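Local coordinates for MutT/nudix family protein (Deinococcus radiodurans, PDB 2W4E) that probably hydrolyses ADP-ribose or a related nucleoside diphosphate derivative as a magnesium-dependent Nudix pyrophosphatase, represented here by its Nudix domain, at residues P68-Y73 against L132-G137; A7-P12 against V81-L86; A31-I36 against E122-P127; Q16-L21 against R106-L111. One frame throughout, in Å; residues are numbered along the deposited sequence. Where two conformers were deposited one is given.

Contact 1 (P68-Y73 against L132-G137)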
loop_
_atom_site.group_PDB
_atom_site.type_symbol
_atom_site.label_atom_id
_atom_site.label_comp_id
_atom_site.label_asym_id
_atom_site.label_seq_id
_atom_site.Cartn_x
_atom_site.Cartn_y
_atom_site.Cartn_z
ATOM N N PRO A 68 -12.363 10.023 4.047
ATOM C CA PRO A 68 -11.133 9.533 4.670
ATOM C C PRO A 68 -10.992 8.041 4.484
ATOM O O PRO A 68 -11.974 7.326 4.477
ATOM C CB PRO A 68 -11.311 9.865 6.188
ATOM C CG PRO A 68 -12.459 10.818 6.273
ATOM C CD PRO A 68 -13.346 10.484 5.050
ATOM N N LEU A 69 -9.767 7.567 4.326
ATOM C CA LEU A 69 -9.524 6.111 4.118
ATOM C C LEU A 69 -8.580 5.632 5.209
ATOM O O LEU A 69 -8.007 6.462 5.902
ATOM C CB LEU A 69 -8.883 5.898 2.759
ATOM C CG LEU A 69 -9.790 6.234 1.577
ATOM C CD1 LEU A 69 -8.898 6.290 0.329
ATOM C CD2 LEU A 69 -10.944 5.254 1.435
ATOM N N PRO A 70 -8.391 4.303 5.372
ATOM C CA PRO A 70 -7.576 3.860 6.541
ATOM C C PRO A 70 -6.105 4.340 6.553
ATOM O O PRO A 70 -5.360 4.042 5.623
ATOM C CB PRO A 70 -7.624 2.326 6.454
ATOM C CG PRO A 70 -8.994 2.065 5.751
ATOM C CD PRO A 70 -9.169 3.204 4.761
ATOM N N GLY A 71 -5.685 5.005 7.627
ATOM C CA GLY A 71 -4.269 5.344 7.849
ATOM C C GLY A 71 -3.321 4.133 7.866
ATOM O O GLY A 71 -3.758 3.010 8.148
ATOM N N PHE A 72 -2.052 4.332 7.521
ATOM C CA PHE A 72 -1.065 3.210 7.514
ATOM C C PHE A 72 0.343 3.706 7.789
ATOM O O PHE A 72 0.631 4.865 7.533
ATOM C CB PHE A 72 -1.071 2.392 6.187
ATOM C CG PHE A 72 -0.736 3.211 4.933
ATOM C CD1 PHE A 72 0.558 3.185 4.395
ATOM C CD2 PHE A 72 -1.729 3.940 4.256
ATOM C CE1 PHE A 72 0.905 3.926 3.243
ATOM C CE2 PHE A 72 -1.378 4.715 3.055
ATOM C CZ PHE A 72 -0.081 4.660 2.558
ATOM N N TYR A 73 1.208 2.814 8.270
ATOM C CA TYR A 73 2.651 3.074 8.370
ATOM C C TYR A 73 3.349 2.586 7.092
ATOM O O TYR A 73 3.276 1.397 6.764
ATOM C CB TYR A 73 3.269 2.295 9.546
ATOM C CG TYR A 73 2.619 2.525 10.904
ATOM C CD1 TYR A 73 2.953 3.631 11.678
ATOM C CD2 TYR A 73 1.703 1.598 11.430
ATOM C CE1 TYR A 73 2.379 3.839 12.944
ATOM C CE2 TYR A 73 1.118 1.801 12.705
ATOM C CZ TYR A 73 1.462 2.930 13.437
ATOM O OH TYR A 73 0.909 3.144 14.689
ATOM N N LEU A 132 -4.956 3.879 -3.849
ATOM C CA LEU A 132 -5.821 3.535 -5.014
ATOM C C LEU A 132 -6.614 2.272 -4.726
ATOM O O LEU A 132 -7.809 2.209 -4.995
ATOM C CB LEU A 132 -5.013 3.382 -6.311
ATOM C CG LEU A 132 -4.577 4.728 -6.920
ATOM C CD1 LEU A 132 -3.343 4.446 -7.831
ATOM C CD2 LEU A 132 -5.748 5.335 -7.727
ATOM N N TRP A 133 -5.953 1.267 -4.170
ATOM C CA TRP A 133 -6.676 0.077 -3.797
ATOM C C TRP A 133 -7.746 0.413 -2.760
ATOM O O TRP A 133 -8.875 -0.022 -2.892
ATOM C CB TRP A 133 -5.742 -1.013 -3.261
ATOM C CG TRP A 133 -5.025 -1.729 -4.321
ATOM C CD1 TRP A 133 -3.689 -1.652 -4.606
ATOM C CD2 TRP A 133 -5.586 -2.642 -5.270
ATOM N NE1 TRP A 133 -3.382 -2.473 -5.673
ATOM C CE2 TRP A 133 -4.526 -3.086 -6.107
ATOM C CE3 TRP A 133 -6.868 -3.142 -5.486
ATOM C CZ2 TRP A 133 -4.722 -3.999 -7.145
ATOM C CZ3 TRP A 133 -7.068 -4.071 -6.514
ATOM C CH2 TRP A 133 -5.987 -4.498 -7.321
ATOM N N GLN A 134 -7.392 1.157 -1.715
ATOM C CA GLN A 134 -8.383 1.428 -0.651
ATOM C C GLN A 134 -9.565 2.269 -1.156
ATOM O O GLN A 134 -10.662 2.133 -0.639
ATOM C CB GLN A 134 -7.724 2.173 0.530
ATOM C CG GLN A 134 -6.700 1.372 1.375
ATOM C CD GLN A 134 -5.985 2.333 2.349
ATOM O OE1 GLN A 134 -6.018 3.554 2.148
ATOM N NE2 GLN A 134 -5.343 1.810 3.352
ATOM N N ALA A 135 -9.352 3.134 -2.157
ATOM C CA ALA A 135 -10.437 3.977 -2.687
ATOM C C ALA A 135 -11.366 3.251 -3.687
ATOM O O ALA A 135 -12.416 3.768 -4.062
ATOM C CB ALA A 135 -9.829 5.215 -3.381
ATOM N N ARG A 136 -10.952 2.072 -4.133
ATOM C CA ARG A 136 -11.580 1.423 -5.312
ATOM C C ARG A 136 -13.047 1.074 -5.073
ATOM O O ARG A 136 -13.878 1.301 -5.947
ATOM C CB ARG A 136 -10.781 0.168 -5.711
ATOM C CG ARG A 136 -11.238 -0.469 -7.014
ATOM C CD ARG A 136 -10.355 -1.691 -7.360
ATOM N NE ARG A 136 -10.587 -2.003 -8.770
ATOM C CZ ARG A 136 -9.771 -2.669 -9.572
ATOM N NH1 ARG A 136 -8.602 -3.145 -9.135
ATOM N NH2 ARG A 136 -10.138 -2.879 -10.830
ATOM N N GLY A 137 -13.357 0.548 -3.885
ATOM C CA GLY A 137 -14.755 0.180 -3.527
ATOM C C GLY A 137 -15.669 1.401 -3.605
ATOM O O GLY A 137 -16.719 1.377 -4.288
#
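The backbone of Pro68-Tyr73 runs as an irregular loop past the helical turn Leu132-Gly137, and the two chains come closest at Leu69 and Gln134, whose CA atoms are 6.8 Å apart. No backbone-to-backbone bond joins them; side chains, above all Gln134, fasten this loop after strand 65-68 to helix 126-141, which packs on the mixed sheet of the Nudix domain. With CG anti to its own carbonyl carbon (chi1 -69°) and the chain extended beyond it, Gln134 reaches from the helix across the loop, sliding past the ring of Pro70 in the opposite direction. Its NE2 donates to Pro70 O at 3.2 Å. The donor lies in the carbonyl plane, on a lone pair, but the angle at the hydrogen (138°) and the tilt of the oxygen out of the glutamine amide plane leave the bond bent. The other branch of the amide, OE1, rests 3.8 Å from Leu69 CB. Leu69 in turn spreads its two methyls over the helix: CD1 meets Ala135 CB at 4.0 Å, while CD2 lies against the backbone carbonyl of Gln134. Phe72, more deeply buried, turns its ring obliquely to Gln134 NE2 and offers its edge to Pro70 O. An alanine at Gln134 would remove the NE2 donor to Pro70 O and would probably loosen the loop's hold on the helix. Pro85 of strand 82-93 packs against Leu69, Phe72 and Gln134, Leu11 of strand 6-14 against Ala135, and Trp133 meets Trp133 of the second subunit.

Contact 2 (A7-P12 against V81-L86)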
loop_
_atom_site.group_PDB
_atom_site.type_symbol
_atom_site.label_atom_id
_atom_site.label_comp_id
_atom_site.label_asym_id
_atom_site.label_seq_id
_atom_site.Cartn_x
_atom_site.Cartn_y
_atom_site.Cartn_z
ATOM N N ALA A 7 1.792 12.534 7.389
ATOM C CA ALA A 7 1.623 13.121 6.061
ATOM C C ALA A 7 0.249 12.694 5.574
ATOM O O ALA A 7 -0.281 11.646 6.002
ATOM C CB ALA A 7 2.706 12.618 5.119
ATOM N N VAL A 8 -0.314 13.498 4.678
ATOM C CA VAL A 8 -1.613 13.222 4.088
ATOM C C VAL A 8 -1.432 12.860 2.620
ATOM O O VAL A 8 -0.560 13.409 1.964
ATOM C CB VAL A 8 -2.556 14.435 4.298
ATOM C CG1 VAL A 8 -2.003 15.696 3.626
ATOM C CG2 VAL A 8 -3.922 14.098 3.820
ATOM N N PHE A 9 -2.191 11.874 2.134
ATOM C CA PHE A 9 -2.120 11.471 0.739
ATOM C C PHE A 9 -3.527 11.649 0.219
ATOM O O PHE A 9 -4.493 11.274 0.879
ATOM C CB PHE A 9 -1.675 10.006 0.609
ATOM C CG PHE A 9 -0.191 9.832 0.644
ATOM C CD1 PHE A 9 0.507 9.476 -0.507
ATOM C CD2 PHE A 9 0.521 10.058 1.826
ATOM C CE1 PHE A 9 1.919 9.357 -0.501
ATOM C CE2 PHE A 9 1.918 9.945 1.834
ATOM C CZ PHE A 9 2.608 9.591 0.665
ATOM N N ILE A 10 -3.635 12.236 -0.956
ATOM C CA ILE A 10 -4.917 12.571 -1.547
ATOM C C ILE A 10 -5.032 12.038 -2.947
ATOM O O ILE A 10 -4.274 12.451 -3.864
ATOM C CB ILE A 10 -5.138 14.127 -1.626
ATOM C CG1 ILE A 10 -5.045 14.787 -0.247
ATOM C CG2 ILE A 10 -6.531 14.437 -2.267
ATOM C CD1 ILE A 10 -3.694 15.354 0.032
ATOM N N LEU A 11 -6.021 11.184 -3.149
ATOM C CA LEU A 11 -6.388 10.788 -4.496
ATOM C C LEU A 11 -7.491 11.745 -5.019
ATOM O O LEU A 11 -8.634 11.648 -4.599
ATOM C CB LEU A 11 -6.882 9.327 -4.500
ATOM C CG LEU A 11 -7.558 8.813 -5.794
ATOM C CD1 LEU A 11 -6.597 9.018 -7.007
ATOM C CD2 LEU A 11 -7.913 7.311 -5.559
ATOM N N PRO A 12 -7.152 12.678 -5.930
ATOM C CA PRO A 12 -8.126 13.671 -6.348
ATOM C C PRO A 12 -8.856 13.176 -7.605
ATOM O O PRO A 12 -8.200 12.727 -8.577
ATOM C CB PRO A 12 -7.233 14.890 -6.702
ATOM C CG PRO A 12 -5.821 14.456 -6.443
ATOM C CD PRO A 12 -5.874 12.958 -6.604
ATOM N N VAL A 81 6.388 7.157 11.225
ATOM C CA VAL A 81 5.506 8.068 10.451
ATOM C C VAL A 81 4.210 7.349 10.053
ATOM O O VAL A 81 4.233 6.135 9.753
ATOM C CB VAL A 81 6.201 8.673 9.214
ATOM C CG1 VAL A 81 6.389 7.628 8.163
ATOM C CG2 VAL A 81 5.344 9.835 8.591
ATOM N N VAL A 82 3.084 8.077 10.128
ATOM C CA VAL A 82 1.787 7.581 9.671
ATOM C C VAL A 82 1.350 8.392 8.443
ATOM O O VAL A 82 1.468 9.635 8.419
ATOM C CB VAL A 82 0.704 7.633 10.771
ATOM C CG1 VAL A 82 -0.630 7.054 10.299
ATOM C CG2 VAL A 82 1.169 6.892 12.005
ATOM N N PHE A 83 0.871 7.666 7.436
ATOM C CA PHE A 83 0.316 8.241 6.217
ATOM C C PHE A 83 -1.190 8.116 6.308
ATOM O O PHE A 83 -1.705 7.028 6.553
ATOM C CB PHE A 83 0.861 7.451 4.996
ATOM C CG PHE A 83 2.260 7.843 4.604
ATOM C CD1 PHE A 83 2.986 8.766 5.382
ATOM C CD2 PHE A 83 2.883 7.253 3.501
ATOM C CE1 PHE A 83 4.260 9.136 5.037
ATOM C CE2 PHE A 83 4.170 7.612 3.128
ATOM C CZ PHE A 83 4.879 8.530 3.870
ATOM N N TYR A 84 -1.890 9.240 6.139
ATOM C CA TYR A 84 -3.339 9.271 6.129
ATOM C C TYR A 84 -3.895 9.497 4.732
ATOM O O TYR A 84 -3.784 10.605 4.189
ATOM C CB TYR A 84 -3.871 10.364 7.083
ATOM C CG TYR A 84 -3.627 10.018 8.522
ATOM C CD1 TYR A 84 -4.482 9.158 9.204
ATOM C CD2 TYR A 84 -2.523 10.543 9.200
ATOM C CE1 TYR A 84 -4.252 8.823 10.535
ATOM C CE2 TYR A 84 -2.286 10.214 10.546
ATOM C CZ TYR A 84 -3.146 9.354 11.183
ATOM O OH TYR A 84 -2.890 9.028 12.484
ATOM N N PRO A 85 -4.495 8.458 4.135
ATOM C CA PRO A 85 -5.015 8.656 2.777
ATOM C C PRO A 85 -6.441 9.218 2.753
ATOM O O PRO A 85 -7.246 8.886 3.645
ATOM C CB PRO A 85 -4.943 7.257 2.152
ATOM C CG PRO A 85 -5.068 6.301 3.314
ATOM C CD PRO A 85 -4.519 7.052 4.553
ATOM N N LEU A 86 -6.724 10.122 1.802
ATOM C CA LEU A 86 -8.097 10.570 1.550
ATOM C C LEU A 86 -8.455 10.512 0.061
ATOM O O LEU A 86 -7.613 10.827 -0.825
ATOM C CB LEU A 86 -8.390 11.980 2.125
ATOM C CG LEU A 86 -8.337 12.101 3.678
ATOM C CD1 LEU A 86 -7.008 12.623 4.078
ATOM C CD2 LEU A 86 -9.458 13.006 4.261
#
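This is a parallel pairing of two neighbouring strands near the centre of the domain, strand 6-14 beside strand 82-93. Five backbone hydrogen bonds link them, from Ala7 N to Val82 O at one end to Leu11 N to Leu86 O at the other. The shortest, Leu86 N to Phe9 O, measures 2.7 Å and runs nearly along the C=O axis; Phe9 N instead approaches Tyr84 O from above the carbonyl plane. Such parallel pairing belongs to the mixed sheet of the Nudix fold, in which helices pack on both sides: helix 47-59 meets Val8 and Tyr84, and helix 126-141 meets Phe9 and Pro85. On the face of Ala7, Phe9, Phe83 and Pro85, Phe9 lays CE2 over one face of the Phe83 ring, 3.3 Å from Phe83 CD2, the ring planes inclined at 35°. Ala7 CB lies 3.8 Å from Phe83 CE1. A serine at Phe83 would take away the ring facing Phe9 CE2 and would probably leave Phe9 and Ala7 more loosely packed. On the other face the Val8 and Leu86 side chains cross obliquely, with Val8 CG2, in one of two conformers, 3.4 Å from Leu86 CD1, shorter than a normal van der Waals contact.

Contact 3 (A31-I36 against E122-P127)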
loop_
_atom_site.group_PDB
_atom_site.type_symbol
_atom_site.label_atom_id
_atom_site.label_comp_id
_atom_site.label_asym_id
_atom_site.label_seq_id
_atom_site.Cartn_x
_atom_site.Cartn_y
_atom_site.Cartn_z
ATOM N N ALA A 31 14.966 10.054 -11.101
ATOM C CA ALA A 31 13.942 9.981 -12.149
ATOM C C ALA A 31 12.630 10.415 -11.538
ATOM O O ALA A 31 12.504 10.493 -10.298
ATOM C CB ALA A 31 13.803 8.602 -12.663
ATOM N N THR A 32 11.658 10.671 -12.396
ATOM C CA THR A 32 10.298 10.990 -11.954
ATOM C C THR A 32 9.517 9.691 -11.748
ATOM O O THR A 32 9.914 8.586 -12.228
ATOM C CB THR A 32 9.572 11.941 -12.948
ATOM O OG1 THR A 32 9.314 11.270 -14.186
ATOM C CG2 THR A 32 10.411 13.191 -13.211
ATOM N N ILE A 33 8.423 9.795 -11.009
ATOM C CA ILE A 33 7.558 8.653 -10.765
ATOM C C ILE A 33 6.128 9.168 -10.573
ATOM O O ILE A 33 5.923 10.262 -10.038
ATOM C CB ILE A 33 8.058 7.769 -9.569
ATOM C CG1 ILE A 33 7.088 6.604 -9.295
ATOM C CG2 ILE A 33 8.324 8.628 -8.317
ATOM C CD1 ILE A 33 7.614 5.467 -8.403
ATOM N N THR A 34 5.167 8.385 -11.063
ATOM C CA THR A 34 3.740 8.697 -10.987
ATOM C C THR A 34 3.251 8.506 -9.540
ATOM O O THR A 34 3.416 7.406 -8.941
ATOM C CB THR A 34 2.930 7.769 -11.935
ATOM O OG1 THR A 34 3.410 7.964 -13.259
ATOM C CG2 THR A 34 1.464 8.158 -11.938
ATOM N N GLU A 35 2.688 9.573 -8.988
ATOM C CA GLU A 35 2.205 9.589 -7.611
ATOM C C GLU A 35 0.848 10.283 -7.529
ATOM O O GLU A 35 0.470 11.052 -8.431
ATOM C CB GLU A 35 3.183 10.352 -6.717
ATOM C CG GLU A 35 4.588 9.741 -6.682
ATOM C CD GLU A 35 5.561 10.577 -5.881
ATOM O OE1 GLU A 35 5.390 11.823 -5.835
ATOM O OE2 GLU A 35 6.489 9.996 -5.294
ATOM N N ILE A 36 0.120 10.013 -6.455
ATOM C CA ILE A 36 -1.009 10.912 -6.068
ATOM C C ILE A 36 -0.453 12.132 -5.296
ATOM O O ILE A 36 0.763 12.237 -5.105
ATOM C CB ILE A 36 -2.129 10.153 -5.280
ATOM C CG1 ILE A 36 -1.606 9.591 -3.954
ATOM C CG2 ILE A 36 -2.774 9.027 -6.163
ATOM C CD1 ILE A 36 -2.790 9.086 -3.009
ATOM N N GLU A 122 2.218 -1.087 -12.969
ATOM C CA GLU A 122 2.904 0.106 -13.516
ATOM C C GLU A 122 2.986 1.285 -12.532
ATOM O O GLU A 122 3.730 2.236 -12.750
ATOM C CB GLU A 122 2.233 0.545 -14.832
ATOM C CG GLU A 122 2.275 -0.508 -15.940
ATOM C CD GLU A 122 1.340 -0.165 -17.113
ATOM O OE1 GLU A 122 0.942 1.006 -17.276
ATOM O OE2 GLU A 122 0.975 -1.086 -17.863
ATOM N N ILE A 123 2.206 1.241 -11.457
ATOM C CA ILE A 123 2.290 2.228 -10.370
ATOM C C ILE A 123 3.204 1.640 -9.264
ATOM O O ILE A 123 2.740 0.897 -8.396
ATOM C CB ILE A 123 0.903 2.530 -9.730
ATOM C CG1 ILE A 123 -0.195 2.751 -10.792
ATOM C CG2 ILE A 123 0.996 3.720 -8.754
ATOM C CD1 ILE A 123 -0.456 4.142 -11.130
ATOM N N GLN A 124 4.482 1.985 -9.305
ATOM C CA GLN A 124 5.465 1.383 -8.402
ATOM C C GLN A 124 5.501 2.149 -7.082
ATOM O O GLN A 124 6.107 1.670 -6.151
ATOM C CB GLN A 124 6.868 1.393 -9.021
ATOM C CG GLN A 124 7.034 0.635 -10.369
ATOM C CD GLN A 124 8.173 1.278 -11.133
ATOM O OE1 GLN A 124 8.097 2.455 -11.462
ATOM N NE2 GLN A 124 9.268 0.539 -11.329
ATOM N N ASP A 125 4.888 3.333 -7.004
ATOM C CA ASP A 125 4.848 4.074 -5.721
ATOM C C ASP A 125 3.927 3.342 -4.740
ATOM O O ASP A 125 2.722 3.233 -4.984
ATOM C CB ASP A 125 4.421 5.540 -5.871
ATOM C CG ASP A 125 4.493 6.300 -4.547
ATOM O OD1 ASP A 125 5.596 6.407 -3.978
ATOM O OD2 ASP A 125 3.465 6.754 -4.030
ATOM N N GLY A 126 4.491 2.797 -3.663
ATOM C CA GLY A 126 3.669 2.017 -2.708
ATOM C C GLY A 126 2.512 2.798 -2.045
ATOM O O GLY A 126 1.365 2.346 -2.089
ATOM N N PRO A 127 2.802 3.947 -1.418
ATOM C CA PRO A 127 1.716 4.732 -0.758
ATOM C C PRO A 127 0.582 5.132 -1.731
ATOM O O PRO A 127 -0.611 5.062 -1.367
ATOM C CB PRO A 127 2.435 5.972 -0.230
ATOM C CG PRO A 127 3.887 5.519 0.007
ATOM C CD PRO A 127 4.145 4.509 -1.132
HETATM O O HOH W 1 4.135 4.936 -9.406
#
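Ile33 lays its terminal methyl CD1 over the backbone between Gln124 and Asp125, 3.7 Å from Asp125 N, crossing the aspartate side chain at about a right angle. CG1 anti to the backbone N (chi1 177°) carries the methyl there. Asp125 is the N-cap of helix 126-141, so the contact sets strand 31-35 of the Nudix domain's three-stranded antiparallel sheet against the start of a helix. The backbone path brings Asp125 CB to 3.7 Å from Thr34 O, and CG anti to the backbone N (chi1 -176°) swings the carboxylate to where OD2 bonds to the hydroxyl of Ser128. The side chain of Glu35 crosses that of Asp125 obliquely, the carboxylate planes 55° apart. Glu35 OE2 and Asp125 OD1 stand 3.9 Å from each other, a pairing of like charges that would probably be costly without other partners; Arg26 forms a salt bridge with Glu35 OE2, and the helix N-terminus would tend to stabilise the aspartate. The second subunit also packs here, its Tyr73 against Ile33 and Gln124 and its Pro76 against Asp125. A single water bridges the two backbones: it donates to Thr34 O at 2.6 Å and accepts from Asp125 N at 3.0 Å.

Contact 4 (Q16-L21 against R106-L111)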
loop_
_atom_site.group_PDB
_atom_site.type_symbol
_atom_site.label_atom_id
_atom_site.label_comp_id
_atom_site.label_asym_id
_atom_site.label_seq_id
_atom_site.Cartn_x
_atom_site.Cartn_y
_atom_site.Cartn_z
ATOM N N GLN A 16 -15.779 14.403 -13.814
ATOM C CA GLN A 16 -15.708 13.522 -14.985
ATOM C C GLN A 16 -15.074 12.147 -14.704
ATOM O O GLN A 16 -14.933 11.350 -15.620
ATOM C CB GLN A 16 -14.887 14.201 -16.092
ATOM C CG GLN A 16 -15.649 15.135 -17.000
ATOM C CD GLN A 16 -16.353 16.255 -16.292
ATOM O OE1 GLN A 16 -15.711 17.089 -15.637
ATOM N NE2 GLN A 16 -17.673 16.328 -16.453
ATOM N N GLY A 17 -14.687 11.850 -13.480
ATOM C CA GLY A 17 -14.079 10.529 -13.198
ATOM C C GLY A 17 -12.664 10.387 -13.727
ATOM O O GLY A 17 -12.304 9.330 -14.235
ATOM N N GLU A 18 -11.885 11.474 -13.656
ATOM C CA GLU A 18 -10.459 11.424 -13.935
ATOM C C GLU A 18 -9.683 11.578 -12.647
ATOM O O GLU A 18 -10.098 12.338 -11.749
ATOM C CB GLU A 18 -10.069 12.562 -14.841
ATOM C CG GLU A 18 -10.958 12.637 -16.052
ATOM C CD GLU A 18 -11.000 14.043 -16.540
ATOM O OE1 GLU A 18 -11.439 14.943 -15.767
ATOM O OE2 GLU A 18 -10.556 14.261 -17.677
ATOM N N ALA A 19 -8.587 10.839 -12.532
ATOM C CA ALA A 19 -7.686 11.022 -11.396
ATOM C C ALA A 19 -6.716 12.140 -11.731
ATOM O O ALA A 19 -6.249 12.248 -12.865
ATOM C CB ALA A 19 -6.915 9.728 -11.114
ATOM N N VAL A 20 -6.394 12.956 -10.744
ATOM C CA VAL A 20 -5.378 13.964 -10.915
ATOM C C VAL A 20 -4.076 13.497 -10.267
ATOM O O VAL A 20 -3.920 13.630 -9.050
ATOM C CB VAL A 20 -5.819 15.328 -10.342
ATOM C CG1 VAL A 20 -4.759 16.409 -10.662
ATOM C CG2 VAL A 20 -7.222 15.704 -10.914
ATOM N N LEU A 21 -3.165 12.969 -11.088
ATOM C CA LEU A 21 -1.860 12.487 -10.618
ATOM C C LEU A 21 -0.758 13.497 -10.847
ATOM O O LEU A 21 -0.952 14.483 -11.529
ATOM C CB LEU A 21 -1.484 11.172 -11.329
ATOM C CG LEU A 21 -2.603 10.147 -11.328
ATOM C CD1 LEU A 21 -2.182 8.799 -11.969
ATOM C CD2 LEU A 21 -3.020 9.933 -9.859
ATOM N N ARG A 106 1.659 17.854 -13.552
ATOM C CA ARG A 106 0.312 17.343 -13.399
ATOM C C ARG A 106 -0.123 16.462 -14.556
ATOM O O ARG A 106 0.107 16.798 -15.729
ATOM C CB ARG A 106 -0.648 18.492 -13.205
ATOM C CG ARG A 106 -1.996 18.053 -12.655
ATOM C CD ARG A 106 -3.046 18.834 -13.333
ATOM N NE ARG A 106 -3.203 20.103 -12.685
ATOM C CZ ARG A 106 -3.584 21.222 -13.291
ATOM N NH1 ARG A 106 -3.817 21.250 -14.594
ATOM N NH2 ARG A 106 -3.727 22.309 -12.571
ATOM N N VAL A 107 -0.765 15.343 -14.220
ATOM C CA VAL A 107 -1.138 14.325 -15.180
ATOM C C VAL A 107 -2.576 13.915 -14.882
ATOM O O VAL A 107 -2.827 13.229 -13.893
ATOM C CB VAL A 107 -0.178 13.066 -15.082
ATOM C CG1 VAL A 107 -0.712 11.877 -15.886
ATOM C CG2 VAL A 107 1.260 13.407 -15.556
ATOM N N VAL A 108 -3.516 14.285 -15.744
ATOM C CA VAL A 108 -4.932 13.898 -15.563
ATOM C C VAL A 108 -5.325 12.722 -16.459
ATOM O O VAL A 108 -5.282 12.832 -17.674
ATOM C CB VAL A 108 -5.871 15.129 -15.808
ATOM C CG1 VAL A 108 -7.362 14.735 -15.718
ATOM C CG2 VAL A 108 -5.559 16.227 -14.793
ATOM N N LEU A 109 -5.696 11.594 -15.860
ATOM C CA LEU A 109 -6.057 10.393 -16.610
ATOM C C LEU A 109 -7.406 9.854 -16.226
ATOM O O LEU A 109 -7.758 9.871 -15.050
ATOM C CB LEU A 109 -5.020 9.291 -16.322
ATOM C CG LEU A 109 -3.579 9.526 -16.759
ATOM C CD1 LEU A 109 -2.659 8.541 -16.038
ATOM C CD2 LEU A 109 -3.490 9.336 -18.249
ATOM N N PRO A 110 -8.164 9.303 -17.199
ATOM C CA PRO A 110 -9.371 8.571 -16.832
ATOM C C PRO A 110 -9.092 7.488 -15.783
ATOM O O PRO A 110 -8.049 6.802 -15.849
ATOM C CB PRO A 110 -9.794 7.895 -18.159
ATOM C CG PRO A 110 -9.220 8.762 -19.212
ATOM C CD PRO A 110 -7.845 9.134 -18.629
ATOM N N LEU A 111 -10.032 7.308 -14.843
ATOM C CA LEU A 111 -9.854 6.347 -13.759
ATOM C C LEU A 111 -9.656 4.908 -14.270
ATOM O O LEU A 111 -8.950 4.139 -13.643
ATOM C CB LEU A 111 -11.044 6.382 -12.779
ATOM C CG LEU A 111 -11.072 7.476 -11.719
ATOM C CD1 LEU A 111 -12.418 7.480 -10.955
ATOM C CD2 LEU A 111 -9.891 7.321 -10.745
#
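Backbone hydrogen bonding dominates the meeting of Gln16-Leu21 with Arg106-Leu111, an antiparallel pairing whose strand directions differ by 157°. Strands 18-26 and 104-110 are neighbours in the three-stranded antiparallel sheet of the Nudix domain, 104-110 being an outer strand within the chain. Ala19 with Leu109 and Leu21 with Val107 are hydrogen-bonded pairs, each closed by two bonds; Ala19 N reaches Leu109 O at 2.8 Å, nearly along its C=O axis. At Leu21 and Val107 both donors sit above the carbonyl planes instead. Leu111 N extends the pattern beyond the strand, donating to Gly17 O at 3.1 Å. Gly17 takes up a positive phi (73°) in the turn that leads into strand 18-26, while Pro110 occupies the N-cap position of helix 111-120, so this last bond fastens a turn to a helix start.

Apolar contacts divide between the two faces. On that of Ala19 and Leu21, Ala19 CB touches Leu111 CD2 at 3.8 Å, and Leu21 CD1 meets Leu109 CD1 at 4.1 Å where the two side chains cross at about a right angle. On that of Val20 and Val108, Val20 CG1 lies 4.2 Å from Val108 CG2.

The charged residues contribute mainly their carbon chains. Glu18 CB rests 3.6 Å from Val108 CG1, and its OE1 bonds to the hydroxyl of Thr14; Arg106, bent at chi2 and chi3, runs alongside Val20 and gives NH2 to Val59 O. Val114 of helix 111-120 packs against Ala19, Leu21 and Leu109, whereas Leu93 of strand 82-93 meets Val20, Arg106 and Val108.

Contact 2 lies nearest the middle of the chain, and the other three lie farther out; contacts 1, 2 and 4 are partly buried, contact 3 buried. Contact 2 shares with contact 4 a chemistry of regular backbone bonding, but one is a parallel pair in the mixed sheet and the other an antiparallel pair in the smaller sheet; Pro12 O to Val20 N joins them. Contacts 1 and 3 both use helix 126-141, along its length and at its start, and rely on side chains or water where strand pairing is absent. Both meet the second subunit broadly, contact 2 at Phe83 alone, contact 4 not at all. Contact 3 carries charge, unlike the aromatic and aliphatic packing of contact 2.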